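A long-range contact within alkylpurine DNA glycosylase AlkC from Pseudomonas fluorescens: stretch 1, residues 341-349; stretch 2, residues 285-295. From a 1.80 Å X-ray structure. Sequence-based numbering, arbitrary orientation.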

ATOM      1  N   HIS A 341      -8.417 -15.767  24.273  1.00 15.99           N
ATOM      2  CA  HIS A 341      -8.540 -15.134  22.969  1.00 18.60           C
ATOM      3  C   HIS A 341      -9.836 -15.616  22.334  1.00 24.04           C
ATOM      4  O   HIS A 341     -10.014 -16.821  22.115  1.00 24.05           O
ATOM      5  CB  HIS A 341      -7.348 -15.479  22.080  1.00 17.54           C
ATOM      6  CG  HIS A 341      -6.098 -14.727  22.422  1.00 18.97           C
ATOM      7  ND1 HIS A 341      -5.437 -14.893  23.622  1.00 20.53           N
ATOM      8  CD2 HIS A 341      -5.385 -13.808  21.721  1.00 20.11           C
ATOM      9  CE1 HIS A 341      -4.379 -14.099  23.651  1.00 17.86           C
ATOM     10  NE2 HIS A 341      -4.322 -13.429  22.512  1.00 16.54           N
ATOM     11  N   VAL A 342     -10.735 -14.688  22.038  1.00 20.89           N
ATOM     12  CA  VAL A 342     -12.030 -15.024  21.453  1.00 15.93           C
ATOM     13  C   VAL A 342     -11.954 -14.851  19.938  1.00 17.85           C
ATOM     14  O   VAL A 342     -11.406 -13.863  19.441  1.00 18.37           O
ATOM     15  CB  VAL A 342     -13.149 -14.164  22.063  1.00 19.38           C
ATOM     16  CG1 VAL A 342     -14.506 -14.545  21.447  1.00 24.71           C
ATOM     17  CG2 VAL A 342     -13.185 -14.339  23.588  1.00 22.51           C
ATOM     18  N   VAL A 343     -12.527 -15.814  19.212  1.00 15.64           N
ATOM     19  CA  VAL A 343     -12.526 -15.868  17.744  1.00 15.12           C
ATOM     20  C   VAL A 343     -13.975 -15.801  17.290  1.00 19.11           C
ATOM     21  O   VAL A 343     -14.797 -16.619  17.733  1.00 20.96           O
ATOM     22  CB  VAL A 343     -11.856 -17.149  17.223  1.00 18.17           C
ATOM     23  CG1 VAL A 343     -11.816 -17.167  15.697  1.00 19.48           C
ATOM     24  CG2 VAL A 343     -10.460 -17.269  17.786  1.00 19.39           C
ATOM     25  N   HIS A 344     -14.301 -14.813  16.447  1.00 17.61           N
ATOM     26  CA  HIS A 344     -15.661 -14.626  15.942  1.00 15.28           C
ATOM     27  C   HIS A 344     -15.737 -14.972  14.457  1.00 21.04           C
ATOM     28  O   HIS A 344     -14.852 -14.598  13.685  1.00 17.67           O
ATOM     29  CB  HIS A 344     -16.142 -13.185  16.115  1.00 20.56           C
ATOM     30  CG  HIS A 344     -15.982 -12.645  17.503  1.00 22.18           C
ATOM     31  ND1 HIS A 344     -16.941 -12.800  18.478  1.00 26.04           N
ATOM     32  CD2 HIS A 344     -14.984 -11.927  18.068  1.00 24.17           C
ATOM     33  CE1 HIS A 344     -16.533 -12.218  19.591  1.00 29.29           C
ATOM     34  NE2 HIS A 344     -15.345 -11.686  19.369  1.00 28.11           N
ATOM     35  N   VAL A 345     -16.805 -15.672  14.051  1.00 16.35           N
ATOM     36  CA  VAL A 345     -17.050 -15.993  12.640  1.00 19.07           C
ATOM     37  C   VAL A 345     -18.001 -14.951  12.071  1.00 16.26           C
ATOM     38  O   VAL A 345     -19.056 -14.674  12.657  1.00 17.66           O
ATOM     39  CB  VAL A 345     -17.626 -17.412  12.468  1.00 21.26           C
ATOM     40  CG1 VAL A 345     -18.037 -17.667  11.029  1.00 21.84           C
ATOM     41  CG2 VAL A 345     -16.596 -18.458  12.878  1.00 22.13           C
ATOM     42  N   LEU A 346     -17.626 -14.368  10.936  1.00 14.84           N
ATOM     43  CA  LEU A 346     -18.348 -13.267  10.310  1.00 16.15           C
ATOM     44  C   LEU A 346     -18.855 -13.716   8.946  1.00 16.49           C
ATOM     45  O   LEU A 346     -18.068 -14.182   8.114  1.00 17.39           O
ATOM     46  CB  LEU A 346     -17.443 -12.042  10.114  1.00 18.46           C
ATOM     47  CG  LEU A 346     -16.693 -11.578  11.358  1.00 20.09           C
ATOM     48  CD1 LEU A 346     -15.541 -10.639  10.994  1.00 20.59           C
ATOM     49  CD2 LEU A 346     -17.667 -10.898  12.277  1.00 26.16           C
ATOM     50  N   VAL A 347     -20.157 -13.568   8.714  1.00 17.78           N
ATOM     51  CA  VAL A 347     -20.753 -13.936   7.435  1.00 19.22           C
ATOM     52  C   VAL A 347     -21.629 -12.775   6.972  1.00 19.97           C
ATOM     53  O   VAL A 347     -22.564 -12.367   7.677  1.00 19.89           O
ATOM     54  CB  VAL A 347     -21.563 -15.244   7.518  1.00 20.97           C
ATOM     55  CG1 VAL A 347     -22.075 -15.631   6.117  1.00 21.56           C
ATOM     56  CG2 VAL A 347     -20.706 -16.380   8.083  1.00 23.46           C
ATOM     57  N   ASN A 348     -21.314 -12.238   5.791  1.00 17.71           N
ATOM     58  CA  ASN A 348     -21.935 -11.025   5.277  1.00 18.54           C
ATOM     59  C   ASN A 348     -22.067  -9.954   6.354  1.00 19.18           C
ATOM     60  O   ASN A 348     -23.103  -9.289   6.457  1.00 19.32           O
ATOM     61  CB  ASN A 348     -23.301 -11.355   4.663  1.00 23.85           C
ATOM     62  CG  ASN A 348     -23.174 -12.203   3.415  1.00 25.15           C
ATOM     63  OD1 ASN A 348     -22.077 -12.658   3.074  1.00 21.33           O
ATOM     64  ND2 ASN A 348     -24.294 -12.430   2.729  1.00 23.93           N
ATOM     65  N   GLY A 349     -21.026  -9.775   7.157  1.00 20.11           N
ATOM     66  CA  GLY A 349     -20.979  -8.680   8.098  1.00 19.93           C
ATOM     67  C   GLY A 349     -21.592  -8.973   9.445  1.00 26.41           C
ATOM     68  O   GLY A 349     -21.569  -8.099  10.319  1.00 25.98           O
TER
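Stretch 2 (285-295) QKLVVDYAIDY

Stretch 2 lies beside stretch 1 as its antiparallel neighbour in a β-sheet. Both backbones are extended, the strand axes approach to 4.6 Å, and their N-to-C directions make an angle of 159°. The register pairs Val343 with Ile293, Val345 with Tyr291 and Val347 with Val289, CA to CA 4.6 Å in each pair; these are the non-hydrogen-bonded pairs. Between them His344 faces Ala292 and Leu346 faces Asp290, each joined by two backbone hydrogen bonds: His344 N to Ala292 O, 2.8 Å, and Ala292 N to His344 O, 2.9 Å; Leu346 N to Asp290 O and Asp290 N to Leu346 O, both 2.9 Å. Near the start of stretch 1, Asp294 N donates to Val342 O at 2.9 Å, while water 2 accepts from Val342 N (3.1 Å to its O) and donates to Asp294 O (2.6 Å from its O), bridging the two backbones.

Side chains alternate between the two faces of the sheet. One face carries Val343, Val345, Val347, Val289, Tyr291 and Ile293. All three valines of stretch 1 here are t, as is Val289. Val343 uses both methyls: CG2 lies 4.2 Å from Ile293 CG1, and CG1 lies 4.1 Å from Tyr291 CD2. Ile293 is m with an extended chi2. Tyr291 is p (chi1 68°); its ring end leads away from stretch 1, and its OH is hydrogen-bonded elsewhere in the structure. Val347 CG1 lies 4.0 Å from Leu287 CD2, and both of its methyls, CG1 and CG2, lie 4.4 Å from Val289 CG2.

The other face bears Val342, His344, Leu346, Asp290, Ala292 and Asp294. The CA-to-CB bond of His344 points out to this face, but with chi1 m and chi2 -88° the end of the side chain comes nearer to stretch 2, and NE2 donates a short hydrogen bond to Asp294 OD2, 2.7 Å. The carboxylate meets the ring at its edge, near the ring plane, as a nearly straight N-H...O bond requires. Asp294 is also m, reaching this imidazole diagonally across the register. Leu346 (m, t) sends CD1 over the neighbouring strand, 4.2 Å from both Ala292 CB and Asp290 CB. The small side chain of Ala292 leaves the leucine methyl in contact with its CB.

The pairing continues past the strand of stretch 1 at Asn348, whose backbone angles of 43/43 turn the chain out of the extended form. Asn348 N still donates to Val288 O at 2.9 Å, and with chi1 m and chi2 7° the side-chain OD1 accepts from Val288 N at 2.8 Å. The amide side chain thus supplies the acceptor for this peptide NH; its ND2 makes a weak bond to Lys286 O at 3.4 Å. Water 1 links Val288 O (3.0 Å from the water O) to Gly349 N (2.9 Å). At the opposite end, His341 is m with chi2 65°, and its CD2 comes within 3.7 Å of Tyr295 CA and 4.2 Å of Ile293 CG2.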

ATOM      1  N   GLN A 285     -26.486 -18.214  -2.875  1.00 28.31           N
ATOM      2  CA  GLN A 285     -26.270 -16.916  -2.253  1.00 31.48           C
ATOM      3  C   GLN A 285     -24.784 -16.631  -2.160  1.00 29.27           C
ATOM      4  O   GLN A 285     -23.980 -17.517  -1.854  1.00 25.97           O
ATOM      5  CB  GLN A 285     -26.940 -16.827  -0.865  1.00 35.17           C
ATOM      6  CG  GLN A 285     -26.387 -17.742   0.189  1.00 33.78           C
ATOM      7  CD  GLN A 285     -27.312 -17.845   1.406  1.00 45.35           C
ATOM      8  OE1 GLN A 285     -27.500 -16.872   2.150  1.00 35.55           O
ATOM      9  NE2 GLN A 285     -27.907 -19.025   1.604  1.00 29.84           N
ATOM     10  N   LYS A 286     -24.431 -15.388  -2.451  1.00 27.79           N
ATOM     11  CA  LYS A 286     -23.055 -14.935  -2.352  1.00 24.00           C
ATOM     12  C   LYS A 286     -22.722 -14.623  -0.895  1.00 26.20           C
ATOM     13  O   LYS A 286     -23.470 -13.912  -0.215  1.00 23.10           O
ATOM     14  CB  LYS A 286     -22.838 -13.701  -3.227  1.00 28.73           C
ATOM     15  CG  LYS A 286     -22.832 -13.994  -4.729  1.00 45.79           C
ATOM     16  CD  LYS A 286     -22.578 -12.730  -5.555  1.00 43.90           C
ATOM     17  CE  LYS A 286     -22.736 -12.998  -7.049  0.47 43.14           C
ATOM     18  NZ  LYS A 286     -24.069 -13.578  -7.390  0.31 42.91           N
ATOM     19  N   LEU A 287     -21.616 -15.180  -0.415  1.00 22.40           N
ATOM     20  CA  LEU A 287     -21.193 -15.004   0.966  1.00 20.02           C
ATOM     21  C   LEU A 287     -19.793 -14.417   1.026  1.00 19.80           C
ATOM     22  O   LEU A 287     -18.908 -14.792   0.251  1.00 23.52           O
ATOM     23  CB  LEU A 287     -21.194 -16.332   1.731  1.00 22.73           C
ATOM     24  CG  LEU A 287     -22.526 -17.085   1.826  1.00 26.71           C
ATOM     25  CD1 LEU A 287     -22.384 -18.361   2.638  1.00 32.75           C
ATOM     26  CD2 LEU A 287     -23.575 -16.197   2.441  1.00 24.09           C
ATOM     27  N   VAL A 288     -19.600 -13.522   1.983  1.00 19.22           N
ATOM     28  CA  VAL A 288     -18.282 -13.063   2.394  1.00 16.07           C
ATOM     29  C   VAL A 288     -18.086 -13.572   3.812  1.00 15.27           C
ATOM     30  O   VAL A 288     -18.812 -13.170   4.729  1.00 19.19           O
ATOM     31  CB  VAL A 288     -18.148 -11.540   2.305  1.00 19.50           C
ATOM     32  CG1 VAL A 288     -16.860 -11.063   3.032  1.00 16.23           C
ATOM     33  CG2 VAL A 288     -18.122 -11.129   0.821  1.00 22.04           C
ATOM     34  N   VAL A 289     -17.159 -14.507   3.975  1.00 15.46           N
ATOM     35  CA  VAL A 289     -16.884 -15.161   5.246  1.00 18.97           C
ATOM     36  C   VAL A 289     -15.506 -14.719   5.713  1.00 16.54           C
ATOM     37  O   VAL A 289     -14.499 -15.006   5.056  1.00 19.33           O
ATOM     38  CB  VAL A 289     -16.945 -16.688   5.111  1.00 19.45           C
ATOM     39  CG1 VAL A 289     -16.746 -17.348   6.463  1.00 17.67           C
ATOM     40  CG2 VAL A 289     -18.282 -17.123   4.515  1.00 22.80           C
ATOM     41  N   ASP A 290     -15.465 -14.035   6.853  1.00 16.15           N
ATOM     42  CA  ASP A 290     -14.224 -13.608   7.484  1.00 15.41           C
ATOM     43  C   ASP A 290     -14.244 -14.082   8.942  1.00 16.44           C
ATOM     44  O   ASP A 290     -15.199 -14.712   9.400  1.00 16.59           O
ATOM     45  CB  ASP A 290     -14.056 -12.079   7.380  1.00 18.18           C
ATOM     46  CG  ASP A 290     -13.832 -11.600   5.949  1.00 16.55           C
ATOM     47  OD1 ASP A 290     -13.263 -12.367   5.130  1.00 16.98           O
ATOM     48  OD2 ASP A 290     -14.196 -10.444   5.632  1.00 16.24           O
ATOM     49  N   TYR A 291     -13.166 -13.829   9.680  1.00 15.28           N
ATOM     50  CA  TYR A 291     -13.170 -14.104  11.113  1.00 15.74           C
ATOM     51  C   TYR A 291     -12.386 -13.021  11.817  1.00 13.66           C
ATOM     52  O   TYR A 291     -11.646 -12.260  11.194  1.00 14.38           O
ATOM     53  CB  TYR A 291     -12.591 -15.483  11.464  1.00 14.41           C
ATOM     54  CG  TYR A 291     -11.112 -15.678  11.225  1.00 14.40           C
ATOM     55  CD1 TYR A 291     -10.633 -15.945   9.957  1.00 15.83           C
ATOM     56  CD2 TYR A 291     -10.202 -15.678  12.287  1.00 13.08           C
ATOM     57  CE1 TYR A 291      -9.297 -16.156   9.733  1.00 16.81           C
ATOM     58  CE2 TYR A 291      -8.850 -15.899  12.063  1.00 14.39           C
ATOM     59  CZ  TYR A 291      -8.419 -16.149  10.797  1.00 15.58           C
ATOM     60  OH  TYR A 291      -7.094 -16.374  10.541  1.00 15.73           O
ATOM     61  N   ALA A 292     -12.603 -12.911  13.122  1.00 18.51           N
ATOM     62  CA  ALA A 292     -11.903 -11.904  13.896  1.00 16.05           C
ATOM     63  C   ALA A 292     -11.386 -12.487  15.199  1.00 17.87           C
ATOM     64  O   ALA A 292     -12.028 -13.348  15.802  1.00 19.07           O
ATOM     65  CB  ALA A 292     -12.799 -10.720  14.191  1.00 17.43           C
ATOM     66  N   ILE A 293     -10.224 -12.010  15.627  1.00 16.47           N
ATOM     67  CA  ILE A 293      -9.661 -12.365  16.924  1.00 17.17           C
ATOM     68  C   ILE A 293      -9.643 -11.134  17.817  1.00 17.04           C
ATOM     69  O   ILE A 293      -9.139 -10.072  17.429  1.00 15.24           O
ATOM     70  CB  ILE A 293      -8.244 -12.949  16.797  1.00 14.76           C
ATOM     71  CG1 ILE A 293      -8.265 -14.180  15.885  1.00 16.60           C
ATOM     72  CG2 ILE A 293      -7.705 -13.293  18.205  1.00 14.70           C
ATOM     73  CD1 ILE A 293      -6.881 -14.832  15.684  1.00 15.92           C
ATOM     74  N   ASP A 294     -10.158 -11.294  19.036  1.00 15.68           N
ATOM     75  CA  ASP A 294     -10.004 -10.307  20.099  1.00 16.47           C
ATOM     76  C   ASP A 294      -8.695 -10.594  20.819  1.00 19.86           C
ATOM     77  O   ASP A 294      -8.657 -11.385  21.754  1.00 22.57           O
ATOM     78  CB  ASP A 294     -11.159 -10.401  21.091  1.00 20.83           C
ATOM     79  CG  ASP A 294     -12.488  -9.971  20.503  1.00 32.90           C
ATOM     80  OD1 ASP A 294     -12.497  -9.152  19.569  1.00 28.97           O
ATOM     81  OD2 ASP A 294     -13.531 -10.452  20.994  1.00 28.87           O
ATOM     82  N   TYR A 295      -7.600  -9.982  20.372  1.00 16.34           N
ATOM     83  CA  TYR A 295      -6.317 -10.249  21.009  1.00 18.47           C
ATOM     84  C   TYR A 295      -6.216  -9.632  22.408  1.00 20.24           C
ATOM     85  O   TYR A 295      -6.643  -8.495  22.639  1.00 22.78           O
ATOM     86  CB  TYR A 295      -5.205  -9.692  20.150  1.00 18.83           C
ATOM     87  CG  TYR A 295      -4.904 -10.497  18.912  1.00 17.26           C
ATOM     88  CD1 TYR A 295      -4.061 -11.609  18.975  1.00 17.47           C
ATOM     89  CD2 TYR A 295      -5.422 -10.127  17.685  1.00 19.07           C
ATOM     90  CE1 TYR A 295      -3.745 -12.328  17.830  1.00 15.62           C
ATOM     91  CE2 TYR A 295      -5.117 -10.848  16.523  1.00 18.98           C
ATOM     92  CZ  TYR A 295      -4.284 -11.935  16.614  1.00 17.37           C
ATOM     93  OH  TYR A 295      -3.975 -12.603  15.469  1.00 17.41           O
TER
HETATM   94  O   HOH W   1     -18.438 -10.930   6.688  1.00 16.95           O
HETATM   95  O   HOH W   2     -10.073 -12.165  23.760  1.00 27.25           O